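PDB 3RPZ: ADP/ATP-dependent NAD(P)H-hydrate dehydratase from Bacillus subtilis, which catalyses the dehydration of hydrated NADH and NADPH at the expense of ADP or ATP, probably returning these damaged cofactors to their usable form. Local coordinates for residues Glu11-Ala16 with Asp201-Pro206; Leu226-Cys231 with Leu240-Leu245; Glu251-Thr254 with His260-Leu263. One frame throughout, in Å; residues are numbered along the deposited sequence. Where two conformers were deposited one is given.

The chain illustrates how one long helix can join separate packing sites in a ribokinase-like fold. From the N terminus, 184 residues, with most of the strands of the central sheet, separate segments 11-16 and 201-206, which contact 1 brings together, closing the longest loop and joining the N-terminal helix to strand 202-204. Contact 2 then closes a short turn between helices 217-231 and 235-256, and contact 3 a still shorter one between the far part of helix 235-256 and the loop leading to helix 264-277. The three follow in series, neither nesting nor crossing. Contacts 1 and 2 touch where Asn205 and Val14 pack on residues of 240-245, whereas contacts 2 and 3, about 20 Å apart between centres, are joined through helix 235-256.

Contact 1: Glu11-Ala16 with Asp201-Pro206; sequences EEHVRA and DCWLNP
His13 and Trp203 meet although their backbones stand well apart: their CA atoms, the nearest pair of the two segments, are 11.2 Å from each other. Residues 11-16 form the N-terminal helix, while 202-204 make the strand that ends the sheet within this chain, and between these two segments the contact is made by two aromatic side chains. The result is a good example of a small surface contact whose geometry depends on rings rather than on chain pairing.

The two rings make a T-shaped (edge-to-face) pair. The six-membered ring of Trp203 brings its outer edge to one face of the imidazole, with the planes inclined at 67° and the centroids 5.0 Å apart. Trp203 CH2 comes within 3.7 Å of His13 NE2, and Trp203 CZ3 lies 3.9 Å from His13 CE1, so the indole edge sits toward the rim of the imidazole and not over its middle. Both side chains leave the backbone with CG anti to the carbonyl carbon (chi1 -70° in His13, -59° in Trp203), which brings the rings together between helix and strand. The other imidazole nitrogen, ND1, is bonded to Thr10 OG1, a link likely to limit rotation of the ring. Elsewhere on the helix, Arg15 grips Glu11 side-on one turn earlier: NE, at 2.9 Å, and NH2, at 2.8 Å, both bond to Glu11 OE2, with that oxygen close to the guanidinium plane.

Trp9 completes the aromatic cluster, stacked with His13 and edge-to-face with Trp203. The strand is bonded through its backbone to Ile195 of strand 194-196 and, by Leu204, to Pro7 and Trp9, while Val14 packs the helix on Asn241 and Tyr244 of helix 235-256.

Contact 2: Leu226-Cys231 with Leu240-Leu245; sequences LGMLCC and LNAVYL
Met228 reaches Ala242 with its CG anti to the carbonyl carbon (chi1 -80°) and the chain beyond it extended (chi2 -178°), a shape that carries the sulfur straight across to the neighbouring helix. Met228 SD lands on backbone as well as side chain, 3.3 Å from Ala242 N and 3.7 Å from Ala242 CB. Leu245 has its CG placed in the same way beside the backbone N, and its side chain runs at about a right angle to that of the methionine. Beyond the sulfur, Met228 CE turns to meet Leu245 CD1 at 3.8 Å, and Asn241 CB also lies 4.0 Å from Met228 SD.

The pair is a helical hairpin of the ribokinase-like fold, in which a short turn joins helices 217-231 and 235-256. The axes of segments 226-231 and 240-245 approach to 9.3 Å, their N-to-C directions 135° apart, so they run roughly antiparallel but splayed. Ala242 lets the sulfur come close to the backbone, and Met228 and Ala242 have CA atoms only 6.6 Å apart. With an alanine here in place of Met228, the space beside Ala242 now filled by the sulfur is likely to open, and Leu245 CD1 would lose the methyl it packs on.

Asn241 turns its amide elsewhere: OD1 accepts from Trp9 NE1, and ND2 bonds to Thr17 OG1 and His232 NE2. Helix 264-277 closes over the hairpin, with Trp275 on Met228 and both Leu271 and Val274 on Leu245, while Leu226 lies on Ala101 and Ala103 of strand 101-104.

Contact 3: Glu251-Thr254 with His260-Leu263; sequences ELWT and HTLL
Trp253 and Leu262 meet face to methyl at the loop that joins the last two helices of the ribokinase-like fold, where helix 235-256 ends and the chain turns back toward helix 264-277. The indole lies against the loop, and Leu262 lies along one of its faces. Leu262 CD1 stands over the five-membered ring, 3.8 Å from its centroid and 19° off the normal, a clear CH-pi contact; its nearest ring atom is Trp253 CD2, at 3.6 Å. The base of Leu262 follows the same face, its CB 3.6 Å from Trp253 NE1 and its CA 3.7 Å from Trp253 CE2, so the residue spreads over the indole from the pyrrole nitrogen to the fused bond.

In both residues CG is anti to the backbone N. In Trp253 this (chi1 174°) swings the indole out from the helix to the loop, and in Leu262 (chi1 180°) it brings CD1 over the indole face.

Thr261 comes from a different direction, its side chain crossing the indole at about a right angle and its hydroxyl at the ring edge near the plane. Both segments also touch a second subunit: Pro272 of that subunit packs on Trp253 and Thr261, and its Arg21 hydrogen-bonds to His260. Within the chain Lys214 NZ holds the loop by the carbonyls of His260 and Leu262, and the side chain of Leu262 is about 8 Å from the bound AMP.

At the rim of the indole, Thr261 OG1 lies 3.5 Å from Trp253 CZ2, and the same oxygen and Trp253 NE1 are both bonded to the carbonyl O of Ser258.

Contact 1: Glu11-Ala16 with Asp201-Pro206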
loop_
_atom_site.group_PDB
_atom_site.type_symbol
_atom_site.label_atom_id
_atom_site.label_comp_id
_atom_site.label_asym_id
_atom_site.label_seq_id
_atom_site.Cartn_x
_atom_site.Cartn_y
_atom_site.Cartn_z
ATOM N N GLU A 11 33.083 -2.125 -8.219
ATOM C CA GLU A 11 32.183 -3.024 -8.929
ATOM C C GLU A 11 32.813 -4.418 -9.140
ATOM O O GLU A 11 32.128 -5.417 -9.003
ATOM C CB GLU A 11 31.780 -2.396 -10.272
ATOM C CG GLU A 11 31.143 -3.401 -11.206
ATOM C CD GLU A 11 30.659 -2.782 -12.520
ATOM O OE1 GLU A 11 30.828 -1.563 -12.728
ATOM O OE2 GLU A 11 30.127 -3.563 -13.319
ATOM N N GLU A 12 34.090 -4.460 -9.438
ATOM C CA GLU A 12 34.767 -5.708 -9.626
ATOM C C GLU A 12 34.767 -6.575 -8.345
ATOM O O GLU A 12 34.576 -7.764 -8.410
ATOM C CB GLU A 12 36.185 -5.400 -10.103
ATOM C CG GLU A 12 36.265 -4.734 -11.506
ATOM C CD GLU A 12 35.718 -3.278 -11.674
ATOM O OE1 GLU A 12 35.759 -2.419 -10.761
ATOM O OE2 GLU A 12 35.267 -2.994 -12.812
ATOM N N HIS A 13 34.972 -5.951 -7.196
ATOM C CA HIS A 13 34.950 -6.646 -5.937
ATOM C C HIS A 13 33.534 -7.138 -5.619
ATOM O O HIS A 13 33.368 -8.240 -5.099
ATOM C CB HIS A 13 35.452 -5.748 -4.808
ATOM C CG HIS A 13 36.914 -5.464 -4.879
ATOM N ND1 HIS A 13 37.447 -4.308 -5.401
ATOM C CD2 HIS A 13 37.951 -6.186 -4.409
ATOM C CE1 HIS A 13 38.769 -4.365 -5.286
ATOM N NE2 HIS A 13 39.104 -5.486 -4.706
ATOM N N VAL A 14 32.534 -6.332 -5.897
ATOM C CA VAL A 14 31.128 -6.710 -5.700
ATOM C C VAL A 14 30.782 -7.941 -6.554
ATOM O O VAL A 14 30.280 -8.959 -6.052
ATOM C CB VAL A 14 30.193 -5.532 -6.043
ATOM C CG1 VAL A 14 28.723 -5.950 -5.980
ATOM C CG2 VAL A 14 30.427 -4.362 -5.092
ATOM N N ARG A 15 31.116 -7.858 -7.839
ATOM C CA ARG A 15 30.786 -8.952 -8.745
ATOM C C ARG A 15 31.459 -10.262 -8.326
ATOM O O ARG A 15 30.841 -11.315 -8.391
ATOM C CB ARG A 15 31.160 -8.630 -10.188
ATOM C CG ARG A 15 30.405 -7.576 -10.828
ATOM C CD ARG A 15 30.817 -7.493 -12.311
ATOM N NE ARG A 15 30.024 -6.426 -12.858
ATOM C CZ ARG A 15 28.800 -6.584 -13.311
ATOM N NH1 ARG A 15 28.268 -7.817 -13.402
ATOM N NH2 ARG A 15 28.130 -5.508 -13.708
ATOM N N ALA A 16 32.700 -10.168 -7.849
ATOM C CA ALA A 16 33.459 -11.319 -7.432
ATOM C C ALA A 16 32.987 -11.981 -6.140
ATOM O O ALA A 16 33.375 -13.145 -5.861
ATOM C CB ALA A 16 34.919 -10.887 -7.319
ATOM N N ASP A 201 41.833 -4.049 8.031
ATOM C CA ASP A 201 41.383 -3.844 6.656
ATOM C C ASP A 201 40.471 -2.626 6.663
ATOM O O ASP A 201 39.727 -2.403 7.613
ATOM C CB ASP A 201 40.615 -5.049 6.132
ATOM C CG ASP A 201 41.469 -6.210 5.726
ATOM O OD1 ASP A 201 42.692 -6.140 5.875
ATOM O OD2 ASP A 201 40.802 -7.201 5.277
ATOM N N CYS A 202 40.510 -1.820 5.611
ATOM C CA CYS A 202 39.625 -0.684 5.502
ATOM C C CYS A 202 39.383 -0.368 4.042
ATOM O O CYS A 202 40.282 -0.501 3.194
ATOM C CB CYS A 202 40.239 0.475 6.220
ATOM S SG CYS A 202 39.243 1.925 6.493
ATOM N N TRP A 203 38.151 0.036 3.754
ATOM C CA TRP A 203 37.694 0.366 2.404
ATOM C C TRP A 203 36.870 1.634 2.444
ATOM O O TRP A 203 36.327 2.016 3.479
ATOM C CB TRP A 203 36.854 -0.766 1.819
ATOM C CG TRP A 203 37.550 -2.074 1.719
ATOM C CD1 TRP A 203 37.703 -3.038 2.720
ATOM C CD2 TRP A 203 38.203 -2.608 0.571
ATOM N NE1 TRP A 203 38.375 -4.112 2.233
ATOM C CE2 TRP A 203 38.700 -3.887 0.924
ATOM C CE3 TRP A 203 38.415 -2.138 -0.716
ATOM C CZ2 TRP A 203 39.374 -4.687 0.029
ATOM C CZ3 TRP A 203 39.074 -2.958 -1.621
ATOM C CH2 TRP A 203 39.570 -4.192 -1.230
ATOM N N LEU A 204 36.788 2.295 1.287
ATOM C CA LEU A 204 35.848 3.401 1.045
ATOM C C LEU A 204 34.783 2.913 0.091
ATOM O O LEU A 204 35.069 2.182 -0.851
ATOM C CB LEU A 204 36.537 4.618 0.453
ATOM C CG LEU A 204 37.648 5.254 1.275
ATOM C CD1 LEU A 204 38.163 6.524 0.557
ATOM C CD2 LEU A 204 37.204 5.600 2.701
ATOM N N ASN A 205 33.569 3.414 0.280
ATOM C CA ASN A 205 32.483 3.103 -0.626
ATOM C C ASN A 205 32.363 4.163 -1.712
ATOM O O ASN A 205 32.272 5.349 -1.379
ATOM C CB ASN A 205 31.159 3.075 0.112
ATOM C CG ASN A 205 30.063 2.612 -0.813
ATOM O OD1 ASN A 205 30.128 1.523 -1.358
ATOM N ND2 ASN A 205 29.062 3.455 -1.014
ATOM N N PRO A 206 32.365 3.765 -2.995
ATOM C CA PRO A 206 32.327 4.748 -4.074
ATOM C C PRO A 206 30.947 5.141 -4.577
ATOM O O PRO A 206 30.850 5.979 -5.492
ATOM C CB PRO A 206 33.044 4.013 -5.222
ATOM C CG PRO A 206 32.733 2.579 -5.009
ATOM C CD PRO A 206 32.658 2.400 -3.500
#

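Contact 2: Leu226-Cys231 with Leu240-Leu245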
loop_
_atom_site.group_PDB
_atom_site.type_symbol
_atom_site.label_atom_id
_atom_site.label_comp_id
_atom_site.label_asym_id
_atom_site.label_seq_id
_atom_site.Cartn_x
_atom_site.Cartn_y
_atom_site.Cartn_z
ATOM N N LEU A 226 21.895 -6.661 7.400
ATOM C CA LEU A 226 21.362 -7.807 8.101
ATOM C C LEU A 226 21.049 -8.959 7.138
ATOM O O LEU A 226 21.424 -10.083 7.356
ATOM C CB LEU A 226 20.108 -7.409 8.868
ATOM C CG LEU A 226 19.417 -8.530 9.662
ATOM C CD1 LEU A 226 20.349 -9.095 10.747
ATOM C CD2 LEU A 226 18.098 -8.022 10.286
ATOM N N GLY A 227 20.343 -8.662 6.067
ATOM C CA GLY A 227 20.051 -9.696 5.083
ATOM C C GLY A 227 21.308 -10.214 4.398
ATOM O O GLY A 227 21.475 -11.438 4.211
ATOM N N MET A 228 22.221 -9.317 4.007
ATOM C CA MET A 228 23.415 -9.785 3.306
ATOM C C MET A 228 24.292 -10.675 4.164
ATOM O O MET A 228 24.910 -11.627 3.682
ATOM C CB MET A 228 24.143 -8.637 2.618
ATOM C CG MET A 228 23.368 -8.263 1.171
ATOM S SD MET A 228 24.339 -6.970 0.468
ATOM C CE MET A 228 22.964 -6.242 -0.412
ATOM N N LEU A 229 24.288 -10.450 5.464
ATOM C CA LEU A 229 25.032 -11.336 6.399
ATOM C C LEU A 229 24.512 -12.761 6.359
ATOM O O LEU A 229 25.225 -13.713 6.738
ATOM C CB LEU A 229 24.945 -10.814 7.833
ATOM C CG LEU A 229 25.806 -9.593 8.137
ATOM C CD1 LEU A 229 25.317 -8.948 9.443
ATOM C CD2 LEU A 229 27.295 -9.990 8.219
ATOM N N CYS A 230 23.237 -12.909 5.996
ATOM C CA CYS A 230 22.626 -14.233 5.941
ATOM C C CYS A 230 22.948 -15.009 4.690
ATOM O O CYS A 230 22.891 -16.253 4.688
ATOM C CB CYS A 230 21.097 -14.113 6.106
ATOM S SG CYS A 230 20.605 -13.511 7.726
ATOM N N CYS A 231 23.290 -14.353 3.594
ATOM C CA CYS A 231 23.534 -15.048 2.314
ATOM C C CYS A 231 24.979 -15.039 1.864
ATOM O O CYS A 231 25.336 -15.823 0.986
ATOM C CB CYS A 231 22.637 -14.522 1.210
ATOM S SG CYS A 231 22.768 -12.761 0.814
ATOM N N LEU A 240 30.352 -4.891 3.018
ATOM C CA LEU A 240 30.850 -4.078 1.890
ATOM C C LEU A 240 29.859 -4.033 0.725
ATOM O O LEU A 240 29.590 -2.972 0.153
ATOM C CB LEU A 240 32.217 -4.615 1.396
ATOM C CG LEU A 240 33.341 -4.404 2.404
ATOM C CD1 LEU A 240 34.456 -5.440 2.123
ATOM C CD2 LEU A 240 33.850 -2.988 2.321
ATOM N N ASN A 241 29.254 -5.174 0.408
ATOM C CA ASN A 241 28.257 -5.226 -0.661
ATOM C C ASN A 241 26.971 -4.522 -0.307
ATOM O O ASN A 241 26.353 -3.938 -1.189
ATOM C CB ASN A 241 27.984 -6.653 -1.125
ATOM C CG ASN A 241 29.199 -7.253 -1.890
ATOM O OD1 ASN A 241 30.026 -6.486 -2.432
ATOM N ND2 ASN A 241 29.312 -8.583 -1.959
ATOM N N ALA A 242 26.565 -4.537 0.961
ATOM C CA ALA A 242 25.377 -3.841 1.359
ATOM C C ALA A 242 25.564 -2.363 1.195
ATOM O O ALA A 242 24.703 -1.657 0.642
ATOM C CB ALA A 242 24.991 -4.198 2.809
ATOM N N VAL A 243 26.687 -1.837 1.710
ATOM C CA VAL A 243 26.958 -0.392 1.635
ATOM C C VAL A 243 27.043 0.033 0.142
ATOM O O VAL A 243 26.439 1.038 -0.290
ATOM C CB VAL A 243 28.234 -0.047 2.360
ATOM C CG1 VAL A 243 28.600 1.409 2.162
ATOM C CG2 VAL A 243 28.062 -0.338 3.852
ATOM N N TYR A 244 27.694 -0.784 -0.665
ATOM C CA TYR A 244 27.852 -0.482 -2.091
ATOM C C TYR A 244 26.526 -0.480 -2.828
ATOM O O TYR A 244 26.194 0.466 -3.535
ATOM C CB TYR A 244 28.823 -1.486 -2.758
ATOM C CG TYR A 244 29.147 -1.197 -4.190
ATOM C CD1 TYR A 244 28.215 -1.416 -5.185
ATOM C CD2 TYR A 244 30.374 -0.700 -4.534
ATOM C CE1 TYR A 244 28.518 -1.113 -6.520
ATOM C CE2 TYR A 244 30.682 -0.426 -5.852
ATOM C CZ TYR A 244 29.726 -0.626 -6.816
ATOM O OH TYR A 244 30.066 -0.310 -8.180
ATOM N N LEU A 245 25.754 -1.533 -2.659
ATOM C CA LEU A 245 24.484 -1.624 -3.382
ATOM C C LEU A 245 23.488 -0.583 -2.916
ATOM O O LEU A 245 22.719 -0.078 -3.714
ATOM C CB LEU A 245 23.932 -3.050 -3.331
ATOM C CG LEU A 245 24.728 -4.048 -4.170
ATOM C CD1 LEU A 245 24.282 -5.494 -3.903
ATOM C CD2 LEU A 245 24.710 -3.758 -5.676
#

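Contact 3: Glu251-Thr254 with His260-Leu263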
loop_
_atom_site.group_PDB
_atom_site.type_symbol
_atom_site.label_atom_id
_atom_site.label_comp_id
_atom_site.label_asym_id
_atom_site.label_seq_id
_atom_site.Cartn_x
_atom_site.Cartn_y
_atom_site.Cartn_z
ATOM N N GLU A 251 22.000 5.904 -7.039
ATOM C CA GLU A 251 22.508 6.343 -8.344
ATOM C C GLU A 251 21.579 5.932 -9.470
ATOM O O GLU A 251 21.402 6.715 -10.405
ATOM C CB GLU A 251 23.913 5.813 -8.592
ATOM C CG GLU A 251 24.922 6.357 -7.611
ATOM C CD GLU A 251 26.329 5.867 -7.819
ATOM O OE1 GLU A 251 26.620 5.295 -8.906
ATOM O OE2 GLU A 251 27.189 6.184 -7.002
ATOM N N LEU A 252 20.971 4.751 -9.417
ATOM C CA LEU A 252 19.940 4.369 -10.384
ATOM C C LEU A 252 18.814 5.360 -10.337
ATOM O O LEU A 252 18.356 5.856 -11.365
ATOM C CB LEU A 252 19.376 2.965 -10.102
ATOM C CG LEU A 252 18.264 2.480 -11.059
ATOM C CD1 LEU A 252 16.888 3.070 -10.777
ATOM C CD2 LEU A 252 18.645 2.719 -12.538
ATOM N N TRP A 253 18.328 5.665 -9.133
ATOM C CA TRP A 253 17.199 6.599 -8.987
ATOM C C TRP A 253 17.419 7.876 -9.690
ATOM O O TRP A 253 16.518 8.403 -10.372
ATOM C CB TRP A 253 17.010 6.961 -7.506
ATOM C CG TRP A 253 15.953 8.037 -7.190
ATOM C CD1 TRP A 253 16.161 9.354 -6.863
ATOM C CD2 TRP A 253 14.555 7.829 -7.136
ATOM N NE1 TRP A 253 14.979 9.981 -6.621
ATOM C CE2 TRP A 253 13.975 9.072 -6.747
ATOM C CE3 TRP A 253 13.702 6.730 -7.401
ATOM C CZ2 TRP A 253 12.609 9.206 -6.605
ATOM C CZ3 TRP A 253 12.396 6.859 -7.229
ATOM C CH2 TRP A 253 11.834 8.100 -6.822
ATOM N N THR A 254 18.596 8.458 -9.517
ATOM C CA THR A 254 18.850 9.788 -10.050
ATOM C C THR A 254 19.008 9.839 -11.554
ATOM O O THR A 254 19.044 10.912 -12.165
ATOM C CB THR A 254 20.004 10.539 -9.337
ATOM O OG1 THR A 254 21.178 9.690 -9.347
ATOM C CG2 THR A 254 19.644 10.859 -7.941
ATOM N N HIS A 260 16.334 15.231 -5.000
ATOM C CA HIS A 260 15.606 15.776 -3.858
ATOM C C HIS A 260 14.447 14.937 -3.444
ATOM O O HIS A 260 13.870 15.186 -2.358
ATOM C CB HIS A 260 15.096 17.153 -4.214
ATOM C CG HIS A 260 16.180 18.158 -4.376
ATOM N ND1 HIS A 260 16.937 18.623 -3.323
ATOM C CD2 HIS A 260 16.631 18.796 -5.476
ATOM C CE1 HIS A 260 17.819 19.494 -3.773
ATOM N NE2 HIS A 260 17.632 19.648 -5.078
ATOM N N THR A 261 14.054 13.950 -4.251
ATOM C CA THR A 261 12.698 13.371 -4.173
ATOM C C THR A 261 12.676 11.899 -3.749
ATOM O O THR A 261 11.579 11.364 -3.601
ATOM C CB THR A 261 11.940 13.516 -5.476
ATOM O OG1 THR A 261 12.535 12.670 -6.497
ATOM C CG2 THR A 261 11.923 14.956 -5.996
ATOM N N LEU A 262 13.821 11.245 -3.516
ATOM C CA LEU A 262 13.853 9.826 -3.119
ATOM C C LEU A 262 13.255 9.634 -1.740
ATOM O O LEU A 262 13.525 10.398 -0.844
ATOM C CB LEU A 262 15.276 9.321 -3.136
ATOM C CG LEU A 262 15.498 7.855 -2.747
ATOM C CD1 LEU A 262 14.893 6.867 -3.726
ATOM C CD2 LEU A 262 17.012 7.586 -2.590
ATOM N N LEU A 263 12.489 8.567 -1.566
ATOM C CA LEU A 263 12.087 8.111 -0.222
ATOM C C LEU A 263 12.825 6.812 0.053
ATOM O O LEU A 263 12.921 5.947 -0.818
ATOM C CB LEU A 263 10.583 7.901 -0.178
ATOM C CG LEU A 263 9.752 9.144 -0.475
ATOM C CD1 LEU A 263 8.257 8.841 -0.552
ATOM C CD2 LEU A 263 9.996 10.194 0.628
#